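Local coordinates for pectate lyase II (Xanthomonas campestris pv. campestris, PDB 2QY1), which is a secreted polysaccharide lyase that probably cleaves the pectate of plant cell walls by beta-elimination, at residues 216-220 / 304-309; 240-246 / 264-270. The protein carries 2 engineered substitutions. Numbering follows the deposited sequence.

Contact 1. Residues 216-220 / 304-309; sequences SHIYN and YIYTVT
His217 sets the edge of its imidazole against the face of the Tyr306 ring, a T-shaped (edge-to-face) pair with centroids 4.6 Å apart, planes at 74° and His217 CE1 3.3 Å from Tyr306 CZ. The histidine takes the t rotamer, and its ND1 meets Tyr304 OH at 2.7 Å in a hydrogen bond that either side could donate. Two residues further on, Tyr219 (chi1 79°, p) lies obliquely to Tyr306 (chi1 64°, p), with ring centroids 5.0 Å apart and Tyr219 CZ 3.9 Å from Tyr306 CD2. His217, Tyr219, Tyr304 and Tyr306 thus form an aromatic cluster. Residues 216-219 belong to strand 215-226 of the right-handed parallel beta-helix of polysaccharide lyase family 1; 304-309, extended but forming no strand, runs outside this sheet on the way to helix 314-321, its direction 24° from that of 217-220. The CA-to-CB bonds of His217, Tyr219 and Asn220 point toward it, those of Ser216 and Ile218 away. A water joins Tyr219 OH (2.8 Å) to Thr307 O (2.9 Å), donating to the carbonyl, and Tyr219 CD1 touches Val308 CG1 at 4.3 Å. Asn220 has left-handed helical backbone angles (57/27°), which bend the chain at the interruption in that strand; its CA sits 6.4 Å from Thr309 CA. The hydroxyl of Thr309 bonds to His198, while Tyr306 OH and His217 NE2 both bond to Glu242.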
loop_
_atom_site.group_PDB
_atom_site.type_symbol
_atom_site.label_atom_id
_atom_site.label_comp_id
_atom_site.label_asym_id
_atom_site.label_seq_id
_atom_site.Cartn_x
_atom_site.Cartn_y
_atom_site.Cartn_z
ATOM N N SER A 216 7.852 9.472 -5.624
ATOM C CA SER A 216 6.526 8.889 -5.753
ATOM C C SER A 216 5.607 9.761 -6.597
ATOM O O SER A 216 5.814 10.974 -6.732
ATOM C CB SER A 216 5.902 8.622 -4.378
ATOM O OG SER A 216 5.450 9.823 -3.778
ATOM N N HIS A 217 4.601 9.117 -7.172
ATOM C CA HIS A 217 3.546 9.802 -7.890
ATOM C C HIS A 217 2.229 9.334 -7.279
ATOM O O HIS A 217 1.858 8.166 -7.394
ATOM C CB HIS A 217 3.629 9.481 -9.381
ATOM C CG HIS A 217 2.663 10.248 -10.229
ATOM N ND1 HIS A 217 2.237 9.792 -11.457
ATOM C CD2 HIS A 217 2.040 11.435 -10.032
ATOM C CE1 HIS A 217 1.400 10.668 -11.984
ATOM N NE2 HIS A 217 1.260 11.671 -11.138
ATOM N N ILE A 218 1.555 10.254 -6.598
ATOM C CA ILE A 218 0.327 9.962 -5.867
ATOM C C ILE A 218 -0.813 10.735 -6.530
ATOM O O ILE A 218 -0.939 11.943 -6.336
ATOM C CB ILE A 218 0.481 10.342 -4.359
ATOM C CG1 ILE A 218 1.639 9.556 -3.727
ATOM C CG2 ILE A 218 -0.825 10.113 -3.582
ATOM C CD1 ILE A 218 2.210 10.180 -2.452
ATOM N N TYR A 219 -1.624 10.044 -7.332
ATOM C CA TYR A 219 -2.672 10.713 -8.115
ATOM C C TYR A 219 -4.003 9.969 -8.135
ATOM O O TYR A 219 -4.030 8.747 -8.046
ATOM C CB TYR A 219 -2.188 11.031 -9.547
ATOM C CG TYR A 219 -2.183 9.871 -10.531
ATOM C CD1 TYR A 219 -3.299 9.595 -11.327
ATOM C CD2 TYR A 219 -1.052 9.075 -10.692
ATOM C CE1 TYR A 219 -3.295 8.530 -12.236
ATOM C CE2 TYR A 219 -1.032 8.018 -11.602
ATOM C CZ TYR A 219 -2.157 7.753 -12.370
ATOM O OH TYR A 219 -2.133 6.703 -13.266
ATOM N N ASN A 220 -5.098 10.719 -8.253
ATOM C CA ASN A 220 -6.455 10.157 -8.362
ATOM C C ASN A 220 -6.871 9.246 -7.203
ATOM O O ASN A 220 -7.700 8.347 -7.380
ATOM C CB ASN A 220 -6.651 9.426 -9.699
ATOM C CG ASN A 220 -6.737 10.366 -10.887
ATOM O OD1 ASN A 220 -6.946 11.576 -10.743
ATOM N ND2 ASN A 220 -6.582 9.805 -12.078
ATOM N N TYR A 304 6.645 7.438 -17.915
ATOM C CA TYR A 304 5.462 6.661 -18.284
ATOM C C TYR A 304 4.257 7.533 -18.630
ATOM O O TYR A 304 4.197 8.712 -18.263
ATOM C CB TYR A 304 5.097 5.640 -17.197
ATOM C CG TYR A 304 4.792 6.215 -15.827
ATOM C CD1 TYR A 304 5.703 6.083 -14.780
ATOM C CD2 TYR A 304 3.581 6.864 -15.570
ATOM C CE1 TYR A 304 5.427 6.593 -13.515
ATOM C CE2 TYR A 304 3.295 7.383 -14.307
ATOM C CZ TYR A 304 4.222 7.239 -13.285
ATOM O OH TYR A 304 3.941 7.739 -12.033
ATOM N N ILE A 305 3.303 6.926 -19.331
ATOM C CA ILE A 305 2.071 7.588 -19.749
ATOM C C ILE A 305 0.941 7.233 -18.784
ATOM O O ILE A 305 0.821 6.081 -18.361
ATOM C CB ILE A 305 1.681 7.164 -21.196
ATOM C CG1 ILE A 305 2.850 7.381 -22.178
ATOM C CG2 ILE A 305 0.400 7.866 -21.656
ATOM C CD1 ILE A 305 3.313 8.829 -22.343
ATOM N N TYR A 306 0.121 8.223 -18.435
ATOM C CA TYR A 306 -1.017 8.005 -17.537
ATOM C C TYR A 306 -2.210 8.904 -17.864
ATOM O O TYR A 306 -2.038 10.035 -18.316
ATOM C CB TYR A 306 -0.594 8.167 -16.068
ATOM C CG TYR A 306 -0.122 9.556 -15.676
ATOM C CD1 TYR A 306 1.159 10.005 -16.009
ATOM C CD2 TYR A 306 -0.949 10.412 -14.949
ATOM C CE1 TYR A 306 1.593 11.279 -15.643
ATOM C CE2 TYR A 306 -0.520 11.683 -14.576
ATOM C CZ TYR A 306 0.749 12.110 -14.927
ATOM O OH TYR A 306 1.170 13.368 -14.554
ATOM N N THR A 307 -3.415 8.380 -17.642
ATOM C CA THR A 307 -4.653 9.127 -17.862
ATOM C C THR A 307 -5.234 9.580 -16.529
ATOM O O THR A 307 -5.558 8.756 -15.669
ATOM C CB THR A 307 -5.705 8.285 -18.633
ATOM O OG1 THR A 307 -5.178 7.913 -19.913
ATOM C CG2 THR A 307 -6.996 9.072 -18.842
ATOM N N VAL A 308 -5.358 10.892 -16.362
ATOM C CA VAL A 308 -5.893 11.451 -15.124
ATOM C C VAL A 308 -7.415 11.555 -15.162
ATOM O O VAL A 308 -7.990 12.077 -16.120
ATOM C CB VAL A 308 -5.270 12.836 -14.772
ATOM C CG1 VAL A 308 -3.827 12.674 -14.322
ATOM C CG2 VAL A 308 -5.363 13.806 -15.947
ATOM N N THR A 309 -8.056 11.021 -14.126
ATOM C CA THR A 309 -9.467 11.264 -13.870
ATOM C C THR A 309 -9.564 12.698 -13.360
ATOM O O THR A 309 -8.790 13.080 -12.478
ATOM C CB THR A 309 -10.011 10.301 -12.784
ATOM O OG1 THR A 309 -9.748 8.945 -13.166
ATOM C CG2 THR A 309 -11.514 10.483 -12.579
HETATM O O HOH W 1 -4.480 6.197 -14.718
#

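Contact 2. Residues 240-246 / 264-270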
loop_
_atom_site.group_PDB
_atom_site.type_symbol
_atom_site.label_atom_id
_atom_site.label_comp_id
_atom_site.label_asym_id
_atom_site.label_seq_id
_atom_site.Cartn_x
_atom_site.Cartn_y
_atom_site.Cartn_z
ATOM N N LYS A 240 5.049 13.706 -6.270
ATOM C CA LYS A 240 4.163 14.413 -7.183
ATOM C C LYS A 240 2.730 14.056 -6.791
ATOM O O LYS A 240 2.276 12.932 -7.013
ATOM C CB LYS A 240 4.453 14.041 -8.642
ATOM C CG LYS A 240 3.616 14.818 -9.648
ATOM C CD LYS A 240 3.999 14.487 -11.085
ATOM C CE LYS A 240 3.217 15.343 -12.072
ATOM N NZ LYS A 240 3.616 16.781 -12.036
ATOM N N ILE A 241 2.037 15.021 -6.190
ATOM C CA ILE A 241 0.687 14.816 -5.669
ATOM C C ILE A 241 -0.315 15.518 -6.585
ATOM O O ILE A 241 -0.411 16.746 -6.593
ATOM C CB ILE A 241 0.565 15.314 -4.203
ATOM C CG1 ILE A 241 1.611 14.623 -3.318
ATOM C CG2 ILE A 241 -0.852 15.089 -3.664
ATOM C CD1 ILE A 241 1.738 15.200 -1.912
ATOM N N GLU A 242 -1.062 14.719 -7.345
ATOM C CA GLU A 242 -1.833 15.219 -8.483
ATOM C C GLU A 242 -3.274 14.707 -8.503
ATOM O O GLU A 242 -3.515 13.512 -8.354
ATOM C CB GLU A 242 -1.115 14.823 -9.779
ATOM C CG GLU A 242 -1.769 15.308 -11.063
ATOM C CD GLU A 242 -1.066 14.816 -12.321
ATOM O OE1 GLU A 242 -1.504 15.203 -13.422
ATOM O OE2 GLU A 242 -0.084 14.044 -12.218
ATOM N N SER A 243 -4.225 15.622 -8.687
ATOM C CA SER A 243 -5.634 15.273 -8.926
ATOM C C SER A 243 -6.243 14.257 -7.949
ATOM O O SER A 243 -7.012 13.378 -8.350
ATOM C CB SER A 243 -5.829 14.800 -10.375
ATOM O OG SER A 243 -5.565 15.848 -11.291
ATOM N N ASN A 244 -5.892 14.379 -6.673
ATOM C CA ASN A 244 -6.516 13.576 -5.630
ATOM C C ASN A 244 -7.792 14.261 -5.141
ATOM O O ASN A 244 -8.049 15.423 -5.467
ATOM C CB ASN A 244 -5.545 13.342 -4.462
ATOM C CG ASN A 244 -4.241 12.691 -4.897
ATOM O OD1 ASN A 244 -3.232 13.368 -5.098
ATOM N ND2 ASN A 244 -4.257 11.377 -5.050
ATOM N N TYR A 245 -8.591 13.532 -4.370
ATOM C CA TYR A 245 -9.808 14.063 -3.765
ATOM C C TYR A 245 -9.665 13.936 -2.251
ATOM O O TYR A 245 -9.677 12.826 -1.716
ATOM C CB TYR A 245 -11.024 13.272 -4.265
ATOM C CG TYR A 245 -12.381 13.902 -4.009
ATOM C CD1 TYR A 245 -13.138 14.410 -5.064
ATOM C CD2 TYR A 245 -12.921 13.964 -2.721
ATOM C CE1 TYR A 245 -14.392 14.974 -4.845
ATOM C CE2 TYR A 245 -14.173 14.528 -2.492
ATOM C CZ TYR A 245 -14.901 15.031 -3.558
ATOM O OH TYR A 245 -16.136 15.591 -3.340
ATOM N N PHE A 246 -9.511 15.074 -1.574
ATOM C CA PHE A 246 -9.340 15.111 -0.120
ATOM C C PHE A 246 -10.596 15.643 0.569
ATOM O O PHE A 246 -11.130 16.683 0.174
ATOM C CB PHE A 246 -8.165 16.017 0.271
ATOM C CG PHE A 246 -6.825 15.563 -0.240
ATOM C CD1 PHE A 246 -6.285 16.119 -1.395
ATOM C CD2 PHE A 246 -6.082 14.606 0.453
ATOM C CE1 PHE A 246 -5.039 15.719 -1.865
ATOM C CE2 PHE A 246 -4.834 14.199 -0.010
ATOM C CZ PHE A 246 -4.312 14.755 -1.174
ATOM N N TRP A 264 7.066 18.159 -1.913
ATOM C CA TRP A 264 5.921 17.822 -2.760
ATOM C C TRP A 264 5.688 18.776 -3.927
ATOM O O TRP A 264 5.927 19.982 -3.824
ATOM C CB TRP A 264 4.639 17.688 -1.927
ATOM C CG TRP A 264 4.445 18.766 -0.904
ATOM C CD1 TRP A 264 4.000 20.036 -1.122
ATOM C CD2 TRP A 264 4.682 18.661 0.505
ATOM N NE1 TRP A 264 3.947 20.734 0.063
ATOM C CE2 TRP A 264 4.359 19.911 1.078
ATOM C CE3 TRP A 264 5.133 17.629 1.340
ATOM C CZ2 TRP A 264 4.476 20.161 2.450
ATOM C CZ3 TRP A 264 5.252 17.878 2.704
ATOM C CH2 TRP A 264 4.921 19.133 3.244
ATOM N N ASP A 265 5.224 18.203 -5.036
ATOM C CA ASP A 265 4.798 18.944 -6.215
ATOM C C ASP A 265 3.283 18.762 -6.331
ATOM O O ASP A 265 2.797 17.674 -6.658
ATOM C CB ASP A 265 5.514 18.400 -7.459
ATOM C CG ASP A 265 5.433 19.339 -8.656
ATOM O OD1 ASP A 265 4.490 20.153 -8.738
ATOM O OD2 ASP A 265 6.318 19.251 -9.533
ATOM N N LEU A 266 2.548 19.831 -6.038
ATOM C CA LEU A 266 1.087 19.787 -5.961
ATOM C C LEU A 266 0.432 20.405 -7.190
ATOM O O LEU A 266 0.758 21.528 -7.572
ATOM C CB LEU A 266 0.600 20.505 -4.696
ATOM C CG LEU A 266 0.875 19.871 -3.327
ATOM C CD1 LEU A 266 0.808 20.922 -2.228
ATOM C CD2 LEU A 266 -0.094 18.740 -3.033
ATOM N N ILE A 267 -0.480 19.660 -7.814
ATOM C CA ILE A 267 -1.259 20.169 -8.949
ATOM C C ILE A 267 -2.652 19.540 -8.997
ATOM O O ILE A 267 -2.804 18.330 -8.807
ATOM C CB ILE A 267 -0.569 19.939 -10.339
ATOM C CG1 ILE A 267 0.954 19.768 -10.232
ATOM C CG2 ILE A 267 -0.918 21.075 -11.307
ATOM C CD1 ILE A 267 1.415 18.333 -10.006
ATOM N N ASN A 268 -3.658 20.379 -9.241
ATOM C CA ASN A 268 -5.031 19.947 -9.558
ATOM C C ASN A 268 -5.750 19.084 -8.516
ATOM O O ASN A 268 -6.704 18.379 -8.847
ATOM C CB ASN A 268 -5.078 19.256 -10.934
ATOM C CG ASN A 268 -4.733 20.192 -12.076
ATOM O OD1 ASN A 268 -4.931 21.406 -11.990
ATOM N ND2 ASN A 268 -4.219 19.627 -13.163
ATOM N N ASN A 269 -5.309 19.146 -7.263
ATOM C CA ASN A 269 -5.958 18.387 -6.194
ATOM C C ASN A 269 -7.310 18.982 -5.822
ATOM O O ASN A 269 -7.436 20.196 -5.678
ATOM C CB ASN A 269 -5.056 18.305 -4.958
ATOM C CG ASN A 269 -3.781 17.525 -5.217
ATOM O OD1 ASN A 269 -2.697 18.101 -5.302
ATOM N ND2 ASN A 269 -3.906 16.211 -5.352
ATOM N N TYR A 270 -8.321 18.125 -5.693
ATOM C CA TYR A 270 -9.628 18.549 -5.201
ATOM C C TYR A 270 -9.602 18.561 -3.679
ATOM O O TYR A 270 -9.397 17.523 -3.044
ATOM C CB TYR A 270 -10.751 17.634 -5.707
ATOM C CG TYR A 270 -12.140 18.089 -5.291
ATOM C CD1 TYR A 270 -12.956 18.802 -6.173
ATOM C CD2 TYR A 270 -12.633 17.818 -4.013
ATOM C CE1 TYR A 270 -14.229 19.230 -5.793
ATOM C CE2 TYR A 270 -13.901 18.245 -3.623
ATOM C CZ TYR A 270 -14.693 18.946 -4.518
ATOM O OH TYR A 270 -15.947 19.361 -4.133
HETATM O O HOH W 2 -3.681 16.821 -13.282
#
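Five main-chain hydrogen bonds hold these parallel segments. Before the bend, Ile241 N donates to Asp265 O (2.8 Å), Ile267 N to Ile241 O (3.2 Å) and Ser243 N to Ile267 O (3.1 Å); after it, Tyr270 N reaches Asn244 O (2.7 Å) and Phe246 N reaches Tyr270 O (2.9 Å). Ser243 and Asn268, both with left-handed backbone angles, turn the two chains together, and Asn244 and Asn269 follow as equivalents, Asn244 CA and Asn269 CA 4.9 Å apart, consistent with the stacked asparagines of pectate lyase turns. One water bridges Glu242 OE1, Ser243 OG and Asn268 ND2. Packing repeats the register: Tyr245 and Tyr270 form an offset stack (centroids 4.2 Å, planes 12° apart), and Ile241 CB meets Leu266 CD2 at 3.7 Å. Lys240 NZ stays 4.4 Å from Asp265 OD2, beyond a salt bridge, and that oxygen accepts from Phe298 N. Cohesion between these successive turns of the beta-helix therefore rests on backbone bonds and stacked like residues rather than on ion pairing.

Overall arrangement
The two contacts, centred about 10 Å apart, describe one beta-helix in two directions. Contact 2 runs along the helix axis, joining one turn to the next; contact 1 runs across it, laying the loop segment 304-309, which precedes helix 314-321, on the outer surface of the preceding turn. Strands 215-226 and 238-242 are sheet neighbours, and Ile218 N lies 2.8 Å from Lys240 O, a probable hydrogen bond that extends the parallel sheet to the preceding turn. Glu242 ties the contacts chemically: its OE2 is 2.7 Å from Tyr306 OH, a probable hydrogen bond, and also bonds to His217. Contact 2 is strand pairing and contact 1 a cover on the sheet; no ligand or metal takes part.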